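Local coordinates for sarcosine oxidase (Pyrococcus horikoshii, PDB 1Y56), which probably oxidises L-proline at a bound flavin as the beta subunit of an FAD-, FMN- and ATP-containing dehydrogenase complex, at residues 4-9 and 28-33; 22-27 and 347-352; 65-70 and 341-346. All blocks are in the same frame, centred on the assembly; numbering follows the deposited sequence.

Contact 1 of 3, residues 4-9 and 28-33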
loop_
_atom_site.group_PDB
_atom_site.type_symbol
_atom_site.label_atom_id
_atom_site.label_comp_id
_atom_site.label_asym_id
_atom_site.label_seq_id
_atom_site.Cartn_x
_atom_site.Cartn_y
_atom_site.Cartn_z
ATOM N N GLU B 4 15.218 40.230 21.698
ATOM C CA GLU B 4 16.533 39.736 21.329
ATOM C C GLU B 4 17.592 40.032 22.376
ATOM O O GLU B 4 18.676 39.432 22.356
ATOM C CB GLU B 4 16.924 40.203 19.930
ATOM C CG GLU B 4 16.570 41.629 19.623
ATOM C CD GLU B 4 17.798 42.498 19.588
ATOM O OE1 GLU B 4 18.563 42.494 20.586
ATOM O OE2 GLU B 4 18.000 43.176 18.551
ATOM N N LYS B 5 17.251 40.941 23.290
ATOM C CA LYS B 5 18.018 41.175 24.504
ATOM C C LYS B 5 17.054 41.235 25.676
ATOM O O LYS B 5 15.914 41.648 25.517
ATOM C CB LYS B 5 18.826 42.470 24.398
ATOM C CG LYS B 5 19.859 42.646 25.520
ATOM C CD LYS B 5 21.020 43.590 25.143
ATOM C CE LYS B 5 22.117 42.865 24.345
ATOM N NZ LYS B 5 23.423 43.602 24.338
ATOM N N SER B 6 17.506 40.784 26.842
ATOM C CA SER B 6 16.740 40.889 28.083
ATOM C C SER B 6 17.678 40.821 29.285
ATOM O O SER B 6 18.533 39.942 29.366
ATOM C CB SER B 6 15.665 39.801 28.176
ATOM O OG SER B 6 14.863 39.950 29.340
ATOM N N GLU B 7 17.514 41.765 30.208
ATOM C CA GLU B 7 18.342 41.859 31.400
ATOM C C GLU B 7 18.328 40.522 32.141
ATOM O O GLU B 7 19.386 39.959 32.439
ATOM C CB GLU B 7 17.837 43.015 32.280
ATOM C CG GLU B 7 18.418 43.112 33.703
ATOM C CD GLU B 7 19.760 43.854 33.781
ATOM O OE1 GLU B 7 20.275 44.295 32.725
ATOM O OE2 GLU B 7 20.298 43.997 34.911
ATOM N N ILE B 8 17.118 40.021 32.401
ATOM C CA ILE B 8 16.896 38.748 33.084
ATOM C C ILE B 8 16.002 37.820 32.248
ATOM O O ILE B 8 14.977 38.250 31.701
ATOM C CB ILE B 8 16.234 38.959 34.462
ATOM C CG1 ILE B 8 17.040 39.939 35.311
ATOM C CG2 ILE B 8 16.088 37.636 35.198
ATOM C CD1 ILE B 8 16.301 40.421 36.543
ATOM N N VAL B 9 16.395 36.549 32.162
ATOM C CA VAL B 9 15.584 35.523 31.515
ATOM C C VAL B 9 15.231 34.442 32.529
ATOM O O VAL B 9 16.122 33.757 33.025
ATOM C CB VAL B 9 16.350 34.883 30.334
ATOM C CG1 VAL B 9 15.665 33.608 29.870
ATOM C CG2 VAL B 9 16.499 35.865 29.184
ATOM N N GLY B 28 10.660 46.977 39.100
ATOM C CA GLY B 28 11.246 47.827 38.074
ATOM C C GLY B 28 12.195 47.139 37.110
ATOM O O GLY B 28 12.572 47.736 36.100
ATOM N N GLU B 29 12.589 45.899 37.408
ATOM C CA GLU B 29 13.534 45.140 36.571
ATOM C C GLU B 29 12.894 44.617 35.296
ATOM O O GLU B 29 11.678 44.443 35.248
ATOM C CB GLU B 29 14.135 43.981 37.367
ATOM C CG GLU B 29 15.030 44.427 38.525
ATOM C CD GLU B 29 16.139 45.399 38.093
ATOM O OE1 GLU B 29 17.213 45.406 38.735
ATOM O OE2 GLU B 29 15.945 46.152 37.110
ATOM N N GLU B 30 13.696 44.369 34.262
ATOM C CA GLU B 30 13.142 43.817 33.021
ATOM C C GLU B 30 13.398 42.317 32.845
ATOM O O GLU B 30 14.544 41.860 32.776
ATOM C CB GLU B 30 13.558 44.622 31.794
ATOM C CG GLU B 30 15.006 44.529 31.420
ATOM C CD GLU B 30 15.205 44.544 29.909
ATOM O OE1 GLU B 30 14.321 45.049 29.188
ATOM O OE2 GLU B 30 16.246 44.051 29.431
ATOM N N VAL B 31 12.298 41.565 32.781
ATOM C CA VAL B 31 12.318 40.112 32.839
ATOM C C VAL B 31 11.566 39.570 31.665
ATOM O O VAL B 31 10.484 40.077 31.339
ATOM C CB VAL B 31 11.519 39.579 34.047
ATOM C CG1 VAL B 31 12.119 38.275 34.542
ATOM C CG2 VAL B 31 11.437 40.611 35.165
ATOM N N THR B 32 12.103 38.531 31.036
ATOM C CA THR B 32 11.269 37.736 30.145
ATOM C C THR B 32 11.302 36.269 30.543
ATOM O O THR B 32 12.381 35.702 30.740
ATOM C CB THR B 32 11.563 37.964 28.632
ATOM O OG1 THR B 32 12.181 36.816 28.050
ATOM C CG2 THR B 32 12.403 39.208 28.401
ATOM N N VAL B 33 10.116 35.678 30.711
ATOM C CA VAL B 33 10.018 34.238 30.950
ATOM C C VAL B 33 9.873 33.483 29.642
ATOM O O VAL B 33 9.247 33.972 28.686
ATOM C CB VAL B 33 8.891 33.795 31.940
ATOM C CG1 VAL B 33 8.629 34.844 32.990
ATOM C CG2 VAL B 33 7.617 33.417 31.212
#
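The flat carboxylate of Glu30 is approached by the backbone N of Glu7, which meets OE2 on the anti side, 31° out of the carboxylate plane, with Glu7 N 2.7 Å from Glu30 OE2. The bond lies at the start of two parallel strands of a beta-alpha-beta unit, 8-11 and 31-34, joined by helix 15-26; this is the opening unit of a Rossmann-type FAD-binding domain, as expected from the family. The parallel register follows from two backbone hydrogen bonds of Ile8 to the residues that flank Val31: Ile8 N reaches Glu30 O at 3.2 Å, and Thr32 N returns to Ile8 O at 3.0 Å with an N-H...O angle of 166°. Two CA-H...O contacts fill in the pairing, Val31 CA to Ile8 O at 3.4 Å and Val9 CA to Thr32 O at 3.3 Å.

The sheet has two distinct faces here. Ile8 and Val31 share one, with Ile8 CG2 4.1 Å from Val31 CG1; Leu24 of helix 15-26 covers both, and Ile352 of helix 337-354 also packs on Ile8. Val9 and Thr32 project from the other face, where Thr32 touches Lys165 and Leu167 of the neighbouring strand 165-167. The side chain of Val9 is about 9 Å from the bound FAD, close to the cofactor but not at it.

At the more exposed end, Glu30 CG lies between its backbone N and carbonyl carbon (chi1 69°), beside Glu7 CB. The Glu7 carboxylate turns off from the strand pair, which probably eases the repulsion between the two acids: Glu7 OE1 remains 5.2 Å from Glu30 OE2.

Contact 2 of 3, residues 22-27 and 347-352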
loop_
_atom_site.group_PDB
_atom_site.type_symbol
_atom_site.label_atom_id
_atom_site.label_comp_id
_atom_site.label_asym_id
_atom_site.label_seq_id
_atom_site.Cartn_x
_atom_site.Cartn_y
_atom_site.Cartn_z
ATOM N N HIS B 22 7.148 38.092 38.195
ATOM C CA HIS B 22 6.218 39.052 38.776
ATOM C C HIS B 22 6.871 39.994 39.792
ATOM O O HIS B 22 6.668 41.203 39.731
ATOM C CB HIS B 22 5.019 38.334 39.394
ATOM C CG HIS B 22 4.252 39.178 40.356
ATOM N ND1 HIS B 22 3.542 40.291 39.962
ATOM C CD2 HIS B 22 4.101 39.087 41.697
ATOM C CE1 HIS B 22 2.977 40.844 41.019
ATOM N NE2 HIS B 22 3.303 40.136 42.085
ATOM N N GLU B 23 7.653 39.442 40.715
ATOM C CA GLU B 23 8.373 40.270 41.678
ATOM C C GLU B 23 9.428 41.148 41.010
ATOM O O GLU B 23 9.540 42.324 41.320
ATOM C CB GLU B 23 9.018 39.431 42.782
ATOM C CG GLU B 23 8.047 38.804 43.762
ATOM C CD GLU B 23 7.309 39.807 44.656
ATOM O OE1 GLU B 23 7.483 41.040 44.505
ATOM O OE2 GLU B 23 6.535 39.334 45.523
ATOM N N LEU B 24 10.195 40.575 40.095
ATOM C CA LEU B 24 11.249 41.316 39.437
ATOM C C LEU B 24 10.681 42.507 38.674
ATOM O O LEU B 24 11.245 43.610 38.725
ATOM C CB LEU B 24 12.039 40.407 38.492
ATOM C CG LEU B 24 13.020 39.409 39.114
ATOM C CD1 LEU B 24 13.297 38.290 38.132
ATOM C CD2 LEU B 24 14.316 40.068 39.584
ATOM N N ALA B 25 9.556 42.278 37.995
ATOM C CA ALA B 25 8.942 43.282 37.137
ATOM C C ALA B 25 8.314 44.426 37.922
ATOM O O ALA B 25 8.461 45.589 37.550
ATOM C CB ALA B 25 7.925 42.644 36.214
ATOM N N LYS B 26 7.619 44.104 39.009
ATOM C CA LYS B 26 7.020 45.154 39.828
ATOM C C LYS B 26 8.101 45.909 40.595
ATOM O O LYS B 26 7.857 47.003 41.089
ATOM C CB LYS B 26 5.910 44.631 40.758
ATOM C CG LYS B 26 6.385 43.917 42.010
ATOM C CD LYS B 26 5.730 44.481 43.284
ATOM C CE LYS B 26 4.236 44.160 43.402
ATOM N NZ LYS B 26 3.632 44.762 44.634
ATOM N N ARG B 27 9.290 45.321 40.678
ATOM C CA ARG B 27 10.441 45.968 41.302
ATOM C C ARG B 27 11.197 46.855 40.314
ATOM O O ARG B 27 12.251 47.404 40.644
ATOM C CB ARG B 27 11.391 44.923 41.894
ATOM C CG ARG B 27 11.035 44.456 43.295
ATOM C CD ARG B 27 11.938 43.327 43.706
ATOM N NE ARG B 27 11.956 43.082 45.144
ATOM C CZ ARG B 27 10.969 42.494 45.818
ATOM N NH1 ARG B 27 11.082 42.290 47.127
ATOM N NH2 ARG B 27 9.865 42.110 45.187
ATOM N N MET B 347 12.150 36.026 47.473
ATOM C CA MET B 347 13.546 35.663 47.748
ATOM C C MET B 347 14.470 35.796 46.532
ATOM O O MET B 347 15.516 36.431 46.620
ATOM C CB MET B 347 13.637 34.231 48.267
ATOM C CG MET B 347 13.326 34.056 49.725
ATOM S SD MET B 347 13.053 32.310 50.056
ATOM C CE MET B 347 13.656 32.201 51.720
ATOM N N VAL B 348 14.085 35.173 45.415
ATOM C CA VAL B 348 14.891 35.176 44.197
ATOM C C VAL B 348 15.078 36.606 43.709
ATOM O O VAL B 348 16.189 36.997 43.383
ATOM C CB VAL B 348 14.285 34.268 43.084
ATOM C CG1 VAL B 348 14.998 34.468 41.743
ATOM C CG2 VAL B 348 14.328 32.803 43.501
ATOM N N ALA B 349 13.999 37.389 43.686
ATOM C CA ALA B 349 14.081 38.809 43.323
ATOM C C ALA B 349 15.173 39.515 44.137
ATOM O O ALA B 349 16.083 40.110 43.572
ATOM C CB ALA B 349 12.741 39.493 43.520
ATOM N N GLU B 350 15.091 39.403 45.460
ATOM C CA GLU B 350 16.062 39.995 46.366
ATOM C C GLU B 350 17.486 39.505 46.138
ATOM O O GLU B 350 18.426 40.292 46.196
ATOM C CB GLU B 350 15.647 39.763 47.815
ATOM C CG GLU B 350 14.494 40.645 48.277
ATOM C CD GLU B 350 13.997 40.296 49.673
ATOM O OE1 GLU B 350 14.614 39.438 50.350
ATOM O OE2 GLU B 350 12.976 40.887 50.098
ATOM N N LEU B 351 17.652 38.209 45.891
ATOM C CA LEU B 351 18.960 37.691 45.528
ATOM C C LEU B 351 19.495 38.433 44.307
ATOM O O LEU B 351 20.556 39.053 44.375
ATOM C CB LEU B 351 18.909 36.188 45.272
ATOM C CG LEU B 351 19.053 35.271 46.487
ATOM C CD1 LEU B 351 18.886 33.828 46.077
ATOM C CD2 LEU B 351 20.405 35.458 47.170
ATOM N N ILE B 352 18.742 38.400 43.206
ATOM C CA ILE B 352 19.130 39.059 41.955
ATOM C C ILE B 352 19.485 40.510 42.210
ATOM O O ILE B 352 20.418 41.052 41.634
ATOM C CB ILE B 352 17.945 39.079 40.936
ATOM C CG1 ILE B 352 17.396 37.670 40.637
ATOM C CG2 ILE B 352 18.294 39.906 39.666
ATOM C CD1 ILE B 352 18.330 36.750 39.948
#
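Ala349 CB sits over one face of the Arg27 guanidinium, 3.8 Å above its plane and displaced toward the rim. The same methyl meets the arginine chain further back, with Ala349 CB 3.9 Å from Arg27 CD. Arg27 is stretched from CG to NE, with CD anti to CA (chi2 174°), and this straight run carries the side chain past the small alanine toward Glu350. Glu23 completes the setting of the methyl from the helix before Arg27: its CB is 3.8 Å from Ala349 CB.

The charged groups meet less closely. The Arg27 and Glu350 side chains cross obliquely, guanidinium and carboxylate planes 62° apart, and the salt bridge from Arg27 NH1 to Glu350 OE2 is long at 3.8 Å. Within 22-27, Arg27, just past the helix end, has a closer partner, since its NH2 is 2.7 Å from Glu23 OE1. The cation therefore lies between two acids in a three-residue network, with the tighter ion pair within its own segment. The other oxygen of Glu350, OE1, accepts a hydrogen bond from Lys358 N.

On the side nearer the sheet the chemistry becomes apolar. Leu24 and Ile352 meet at about a right angle, with Leu24 CD2 4.0 Å from Ile352 CG2; Leu24 CD2 is also 4.0 Å from Ala349 CA, so it lies against the helix backbone as well. Both residues also pack on Ile8 of strand 8-11.

The segment axes approach to 8.9 Å and diverge by 51°. Leu24 and Ala349 have the nearest CA atoms across the segments, and the small alanine side chain is consistent with this approach. Two helices packed together over the parallel strands of the sheet, one following the opening strand and the other following strand 327-331, are consistent with the Rossmann-type dinucleotide-binding fold of FAD-dependent oxidoreductases.

Contact 3 of 3, residues 65-70 and 341-346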
loop_
_atom_site.group_PDB
_atom_site.type_symbol
_atom_site.label_atom_id
_atom_site.label_comp_id
_atom_site.label_asym_id
_atom_site.label_seq_id
_atom_site.Cartn_x
_atom_site.Cartn_y
_atom_site.Cartn_z
ATOM N N LYS B 65 4.952 31.302 56.436
ATOM C CA LYS B 65 4.289 32.402 57.118
ATOM C C LYS B 65 4.304 33.610 56.186
ATOM O O LYS B 65 3.268 34.218 55.910
ATOM C CB LYS B 65 4.993 32.751 58.431
ATOM C CG LYS B 65 4.175 33.679 59.327
ATOM C CD LYS B 65 5.019 34.761 60.013
ATOM C CE LYS B 65 4.474 35.109 61.417
ATOM N NZ LYS B 65 3.016 35.458 61.513
ATOM N N ARG B 66 5.481 33.940 55.680
ATOM C CA ARG B 66 5.580 35.041 54.760
ATOM C C ARG B 66 4.727 34.766 53.527
ATOM O O ARG B 66 3.942 35.615 53.101
ATOM C CB ARG B 66 7.033 35.271 54.375
ATOM C CG ARG B 66 7.221 36.381 53.385
ATOM C CD ARG B 66 6.728 37.652 53.960
ATOM N NE ARG B 66 6.801 38.704 52.968
ATOM C CZ ARG B 66 5.942 39.711 52.890
ATOM N NH1 ARG B 66 4.932 39.797 53.750
ATOM N NH2 ARG B 66 6.093 40.620 51.945
ATOM N N SER B 67 4.877 33.567 52.971
ATOM C CA SER B 67 4.178 33.200 51.751
ATOM C C SER B 67 2.681 33.448 51.901
ATOM O O SER B 67 2.076 34.116 51.047
ATOM C CB SER B 67 4.456 31.750 51.377
ATOM O OG SER B 67 4.444 31.601 49.971
ATOM N N VAL B 68 2.103 32.951 52.997
ATOM C CA VAL B 68 0.682 33.157 53.283
ATOM C C VAL B 68 0.291 34.647 53.348
ATOM O O VAL B 68 -0.799 35.028 52.902
ATOM C CB VAL B 68 0.235 32.380 54.533
ATOM C CG1 VAL B 68 -1.201 32.700 54.897
ATOM C CG2 VAL B 68 0.363 30.891 54.268
ATOM N N GLU B 69 1.176 35.495 53.865
ATOM C CA GLU B 69 0.906 36.930 53.855
ATOM C C GLU B 69 0.778 37.409 52.415
ATOM O O GLU B 69 -0.119 38.191 52.086
ATOM C CB GLU B 69 1.975 37.713 54.618
ATOM C CG GLU B 69 1.866 37.569 56.135
ATOM C CD GLU B 69 3.182 37.799 56.891
ATOM O OE1 GLU B 69 3.269 37.295 58.038
ATOM O OE2 GLU B 69 4.114 38.470 56.364
ATOM N N LEU B 70 1.649 36.909 51.545
ATOM C CA LEU B 70 1.597 37.308 50.139
ATOM C C LEU B 70 0.371 36.738 49.416
ATOM O O LEU B 70 -0.205 37.387 48.538
ATOM C CB LEU B 70 2.901 36.957 49.418
ATOM C CG LEU B 70 4.164 37.672 49.906
ATOM C CD1 LEU B 70 5.384 37.042 49.279
ATOM C CD2 LEU B 70 4.117 39.150 49.595
ATOM N N ALA B 341 5.552 29.506 46.256
ATOM C CA ALA B 341 5.911 30.339 45.115
ATOM C C ALA B 341 5.995 31.839 45.386
ATOM O O ALA B 341 7.022 32.442 45.086
ATOM C CB ALA B 341 5.002 30.041 43.925
ATOM N N PRO B 342 4.931 32.452 45.955
ATOM C CA PRO B 342 4.956 33.885 46.235
ATOM C C PRO B 342 6.171 34.299 47.045
ATOM O O PRO B 342 6.794 35.324 46.742
ATOM C CB PRO B 342 3.703 34.079 47.076
ATOM C CG PRO B 342 2.793 33.077 46.563
ATOM C CD PRO B 342 3.644 31.873 46.380
ATOM N N ALA B 343 6.507 33.506 48.057
ATOM C CA ALA B 343 7.689 33.770 48.855
ATOM C C ALA B 343 8.996 33.534 48.100
ATOM O O ALA B 343 9.915 34.351 48.211
ATOM C CB ALA B 343 7.657 32.988 50.148
ATOM N N VAL B 344 9.105 32.449 47.329
ATOM C CA VAL B 344 10.370 32.239 46.607
ATOM C C VAL B 344 10.567 33.317 45.538
ATOM O O VAL B 344 11.708 33.684 45.216
ATOM C CB VAL B 344 10.588 30.803 46.031
ATOM C CG1 VAL B 344 9.952 29.757 46.916
ATOM C CG2 VAL B 344 10.106 30.685 44.603
ATOM N N GLY B 345 9.454 33.829 45.007
ATOM C CA GLY B 345 9.495 34.942 44.069
ATOM C C GLY B 345 10.224 36.083 44.746
ATOM O O GLY B 345 11.252 36.565 44.249
ATOM N N GLU B 346 9.705 36.481 45.905
ATOM C CA GLU B 346 10.326 37.505 46.738
ATOM C C GLU B 346 11.815 37.230 47.006
ATOM O O GLU B 346 12.646 38.104 46.776
ATOM C CB GLU B 346 9.556 37.643 48.051
ATOM C CG GLU B 346 9.778 38.951 48.794
ATOM C CD GLU B 346 8.910 39.053 50.045
ATOM O OE1 GLU B 346 7.873 39.767 49.982
ATOM O OE2 GLU B 346 9.256 38.408 51.074
#
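Arg66 grips Glu346 side-on across a nearly perpendicular helix crossing, in which helix 58-78 passes helix 337-354 inside the FAD-dependent oxidoreductase fold; the short axes are 7.9 Å apart at 101°.

The ionic part is a two-pronged salt bridge. Arg66 NE is 3.1 Å from Glu346 OE2 with an N-H...O angle of 172°, while Arg66 NH2 is 2.8 Å from Glu346 OE1. Both oxygens use their syn lone pairs, and the two flat groups are nearly coplanar. Glu346 CG stands anti to its backbone N (chi1 -160°), and the chain extends from there toward the arginine. Arg66 NH1 reaches Glu69 OE2 at 3.0 Å, so this one cation bonds to acids on both helices, which probably keeps them ionised.

The polar part concerns the kink in helix 337-354, where the N atoms of Pro342 and Ala343 have no bond to the preceding turn. Ser67 OG enters there: it is hydrogen-bonded to Met339 O, and Ala343 N makes a weak bond to the same hydroxyl. The serine thus bridges a turn whose regular backbone bond is missing.

In the apolar part, Leu70 CD2 lies over one face of the Arg66 guanidinium, offset toward its rim. Ser67 CB lies 3.6 Å from Ala343 CB, and Leu70 CB packs on the proline ring, 3.8 Å from Pro342 CB.

Overall arrangement
Helix 337-354 carries one side of both contact 2 and contact 3, and helix 15-26 ties contact 2 to contact 1: Ile8 CD1 is 3.6 Å from Leu24 CD2. Contacts 1 and 3 do not touch, their centres lying about 22 Å apart. Contacts 1 and 3 are largely buried, contact 2 partly so, and contact 3 is the nearest to the chain's centre. Backbone bonding of parallel strands dominates contact 1; contact 2 relies on apolar packing with a long ion pair at its margin, and contact 3 on ionic bonding inside a buried helix crossing. Glu23 of contact 2 packs on Glu346 of contact 3.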